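Local coordinates for protein DNA-dependent metalloprotease WSS1 homolog 2 (Schizosaccharomyces pombe, PDB 5JIG) that probably cleaves DNA-binding proteins as a DNA-dependent zinc metalloendopeptidase in the repair of DNA-protein crosslinks, at residues Y4-L9 against P45-M50. Numbering follows the deposited sequence. Where two conformers were deposited one is given.
Sequences YTFNEL and PLLSEM
L9 and L47 pair as parallel neighbours, CA to CA 5.0 Å, where residues 4-9, on the outermost strand 6-10, run beside residues 45-50. The amide N of L47 donates to E8 O at 2.9 Å, nearly straight at 168° and close to the axis of the carbonyl; L47 also shares a backbone hydrogen bond with V10. Two CA-H...O contacts accompany it: L46 CA on E8 O, and L9 CA on L47 O at 3.3 Å. The chain turns a corner at N7 and again at P45, and N7 CB rests 3.4 Å from P45 O.

Ahead of the corner at N7, F6 crosses L47 obliquely. With L47 CG anti to its own backbone N (chi1 178°), the methyl CD2 it carries stands over the centre of the F6 ring, 4.0 Å from the centroid and 9° off the normal, a CH-pi contact, while L47 CB touches the ring atom F6 CD2 at 3.7 Å. L9 lies alongside L47, pointing the same way, its CD2 3.9 Å from L47 CB. I33 and M37 of helix 31-40 also touch F6. The side chain of L47 is about 7 Å from that of E98, the predicted active-site residue. An alanine in place of F6 would probably leave L47 CD2 without its aromatic face and open a gap toward helix 31-40.

On the other face E8 and L46 lie side by side, L46 CD1 against E8 CB and CG. One straight backbone bond and the apolar packing of F6 and L9 on L47 thus hold the edge strand of the WLM-domain sheet to its neighbour.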
ATOM      1  N   TYR A   4      11.649   7.522  -3.081  1.00  7.36           N
ATOM      2  CA  TYR A   4      11.086   6.392  -2.394  1.00  7.79           C
ATOM      3  C   TYR A   4       9.570   6.568  -2.308  1.00  8.17           C
ATOM      4  O   TYR A   4       9.020   6.992  -1.289  1.00 10.11           O
ATOM      5  CB  TYR A   4      11.753   6.212  -1.016  1.00  7.81           C
ATOM      6  CG  TYR A   4      13.267   6.080  -1.163  1.00  8.80           C
ATOM      7  CD1 TYR A   4      14.124   6.914  -0.490  1.00 10.13           C
ATOM      8  CD2 TYR A   4      13.800   5.059  -1.935  1.00 10.24           C
ATOM      9  CE1 TYR A   4      15.515   6.806  -0.625  1.00 11.51           C
ATOM     10  CE2 TYR A   4      15.177   4.949  -2.070  1.00 11.29           C
ATOM     11  CZ  TYR A   4      16.002   5.785  -1.410  1.00 11.92           C
ATOM     12  OH  TYR A   4      17.377   5.630  -1.552  1.00 14.60           O
ATOM     13  N   THR A   5       8.936   6.207  -3.395  1.00  7.16           N
ATOM     14  CA  THR A   5       7.507   6.401  -3.583  1.00  6.96           C
ATOM     15  C   THR A   5       6.990   5.353  -4.574  1.00  6.41           C
ATOM     16  O   THR A   5       7.704   4.463  -4.994  1.00  7.32           O
ATOM     17  CB  THR A   5       7.255   7.846  -4.037  1.00  9.49           C
ATOM     18  OG1 THR A   5       5.843   8.110  -3.942  1.00 11.88           O
ATOM     19  CG2 THR A   5       7.773   8.117  -5.430  1.00 11.19           C
ATOM     20  N   PHE A   6       5.704   5.508  -4.928  1.00  6.43           N
ATOM     21  CA  PHE A   6       5.040   4.709  -5.959  1.00  5.59           C
ATOM     22  C   PHE A   6       5.070   5.551  -7.255  1.00  6.04           C
ATOM     23  O   PHE A   6       4.501   6.626  -7.279  1.00  7.67           O
ATOM     24  CB  PHE A   6       3.607   4.408  -5.568  1.00  6.12           C
ATOM     25  CG  PHE A   6       3.499   3.661  -4.263  1.00  6.33           C
ATOM     26  CD1 PHE A   6       3.251   4.349  -3.102  1.00  8.18           C
ATOM     27  CD2 PHE A   6       3.715   2.310  -4.195  1.00  6.08           C
ATOM     28  CE1 PHE A   6       3.179   3.679  -1.880  1.00  9.15           C
ATOM     29  CE2 PHE A   6       3.627   1.631  -2.985  1.00  7.62           C
ATOM     30  CZ  PHE A   6       3.395   2.327  -1.824  1.00  8.69           C
ATOM     31  N   ASN A   7       5.746   5.072  -8.285  1.00  5.98           N
ATOM     32  CA  ASN A   7       5.975   5.916  -9.431  1.00  6.51           C
ATOM     33  C   ASN A   7       4.747   6.127 -10.312  1.00  7.15           C
ATOM     34  O   ASN A   7       4.661   7.151 -10.966  1.00  9.54           O
ATOM     35  CB  ASN A   7       7.124   5.378 -10.288  1.00  7.23           C
ATOM     36  CG  ASN A   7       8.467   5.509  -9.627  1.00 10.05           C
ATOM     37  OD1 ASN A   7       8.666   6.334  -8.750  1.00 11.96           O
ATOM     38  ND2 ASN A   7       9.399   4.647 -10.057  1.00 10.93           N
ATOM     39  N   GLU A   8       3.834   5.168 -10.327  1.00  5.94           N
ATOM     40  CA  GLU A   8       2.628   5.228 -11.124  1.00  6.65           C
ATOM     41  C   GLU A   8       1.515   4.540 -10.374  1.00  5.81           C
ATOM     42  O   GLU A   8       1.729   3.558  -9.677  1.00  6.77           O
ATOM     43  CB  GLU A   8       2.838   4.531 -12.479  1.00  7.55           C
ATOM     44  CG  GLU A   8       1.650   4.649 -13.397  1.00 10.14           C
ATOM     45  CD  GLU A   8       1.847   4.054 -14.787  1.00 12.71           C
ATOM     46  OE1 GLU A   8       0.898   4.035 -15.572  1.00 13.56           O
ATOM     47  OE2 GLU A   8       2.949   3.534 -15.090  1.00 19.52           O
ATOM     48  N   LEU A   9       0.316   5.118 -10.507  1.00  6.22           N
ATOM     49  CA  LEU A   9      -0.925   4.612  -9.942  1.00  6.20           C
ATOM     50  C   LEU A   9      -1.809   4.141 -11.080  1.00  6.40           C
ATOM     51  O   LEU A   9      -1.937   4.819 -12.099  1.00  8.46           O
ATOM     52  CB  LEU A   9      -1.650   5.696  -9.152  1.00  6.33           C
ATOM     53  CG  LEU A   9      -0.821   6.407  -8.102  1.00  7.70           C
ATOM     54  CD1 LEU A   9      -1.680   7.416  -7.423  1.00  7.98           C
ATOM     55  CD2 LEU A   9      -0.211   5.445  -7.096  1.00  7.71           C
ATOM     56  N   PRO A  45       7.593   0.720  -8.527  1.00  6.02           N
ATOM     57  CA  PRO A  45       7.202   1.334  -9.804  1.00  6.27           C
ATOM     58  C   PRO A  45       5.703   1.525 -10.006  1.00  6.03           C
ATOM     59  O   PRO A  45       5.287   2.513 -10.617  1.00  6.74           O
ATOM     60  CB  PRO A  45       7.789   0.366 -10.852  1.00  7.46           C
ATOM     61  CG  PRO A  45       9.038  -0.138 -10.188  1.00  8.44           C
ATOM     62  CD  PRO A  45       8.649  -0.305  -8.720  1.00  7.04           C
ATOM     63  N   LEU A  46       4.906   0.580  -9.522  1.00  5.36           N
ATOM     64  CA  LEU A  46       3.490   0.602  -9.806  1.00  5.41           C
ATOM     65  C   LEU A  46       2.689   0.210  -8.588  1.00  4.88           C
ATOM     66  O   LEU A  46       2.987  -0.824  -7.936  1.00  5.46           O
ATOM     67  CB  LEU A  46       3.182  -0.393 -10.943  1.00  6.08           C
ATOM     68  CG  LEU A  46       1.740  -0.492 -11.455  1.00  8.78           C
ATOM     69  CD1 LEU A  46       1.206   0.830 -11.926  1.00 10.63           C
ATOM     70  CD2 LEU A  46       1.646  -1.556 -12.542  1.00  9.36           C
ATOM     71  N   LEU A  47       1.650   0.988  -8.268  1.00  5.17           N
ATOM     72  CA  LEU A  47       0.667   0.671  -7.238  1.00  5.07           C
ATOM     73  C   LEU A  47      -0.672   0.649  -7.961  1.00  5.00           C
ATOM     74  O   LEU A  47      -1.085   1.663  -8.579  1.00  5.52           O
ATOM     75  CB  LEU A  47       0.638   1.726  -6.149  1.00  5.03           C
ATOM     76  CG  LEU A  47      -0.392   1.542  -5.036  1.00  5.89           C
ATOM     77  CD1 LEU A  47      -0.130   0.250  -4.268  1.00  6.50           C
ATOM     78  CD2 LEU A  47      -0.395   2.726  -4.105  1.00  6.57           C
ATOM     79  N   SER A  48      -1.369  -0.486  -7.951  1.00  5.15           N
ATOM     80  CA  SER A  48      -2.626  -0.658  -8.663  0.50  5.37           C
ATOM     81  C   SER A  48      -3.737  -1.090  -7.727  1.00  5.75           C
ATOM     82  O   SER A  48      -3.523  -1.718  -6.690  1.00  6.39           O
ATOM     83  CB  SER A  48      -2.560  -1.724  -9.739  0.50  6.20           C
ATOM     84  OG  SER A  48      -1.576  -1.439 -10.769  0.50  5.55           O
ATOM     85  N   GLU A  49      -4.943  -0.800  -8.176  1.00  7.13           N
ATOM     86  CA  GLU A  49      -6.148  -1.382  -7.579  1.00  6.68           C
ATOM     87  C   GLU A  49      -6.311  -2.790  -8.045  1.00  7.70           C
ATOM     88  O   GLU A  49      -6.282  -3.097  -9.241  1.00  9.05           O
ATOM     89  CB  GLU A  49      -7.340  -0.555  -8.086  1.00  6.52           C
ATOM     90  CG  GLU A  49      -8.643  -1.071  -7.536  1.00  6.58           C
ATOM     91  CD  GLU A  49      -9.872  -0.315  -8.038  1.00  7.12           C
ATOM     92  OE1 GLU A  49     -10.934  -0.530  -7.440  1.00  8.50           O
ATOM     93  OE2 GLU A  49      -9.716   0.472  -9.008  1.00  8.30           O
ATOM     94  N   MET A  50      -6.497  -3.697  -7.075  1.00  8.08           N
ATOM     95  CA  MET A  50      -6.718  -5.076  -7.264  1.00  9.33           C
ATOM     96  C   MET A  50      -8.199  -5.282  -7.638  1.00 10.59           C
ATOM     97  O   MET A  50      -9.109  -4.666  -7.069  1.00 11.46           O
ATOM     98  CB  MET A  50      -6.407  -5.835  -5.988  1.00 10.19           C
ATOM     99  CG  MET A  50      -6.295  -7.305  -6.011  1.00 11.23           C
ATOM    100  SD  MET A  50      -5.720  -7.875  -4.370  1.00 12.86           S
ATOM    101  CE  MET A  50      -5.957  -9.644  -4.617  1.00 14.34           C
TER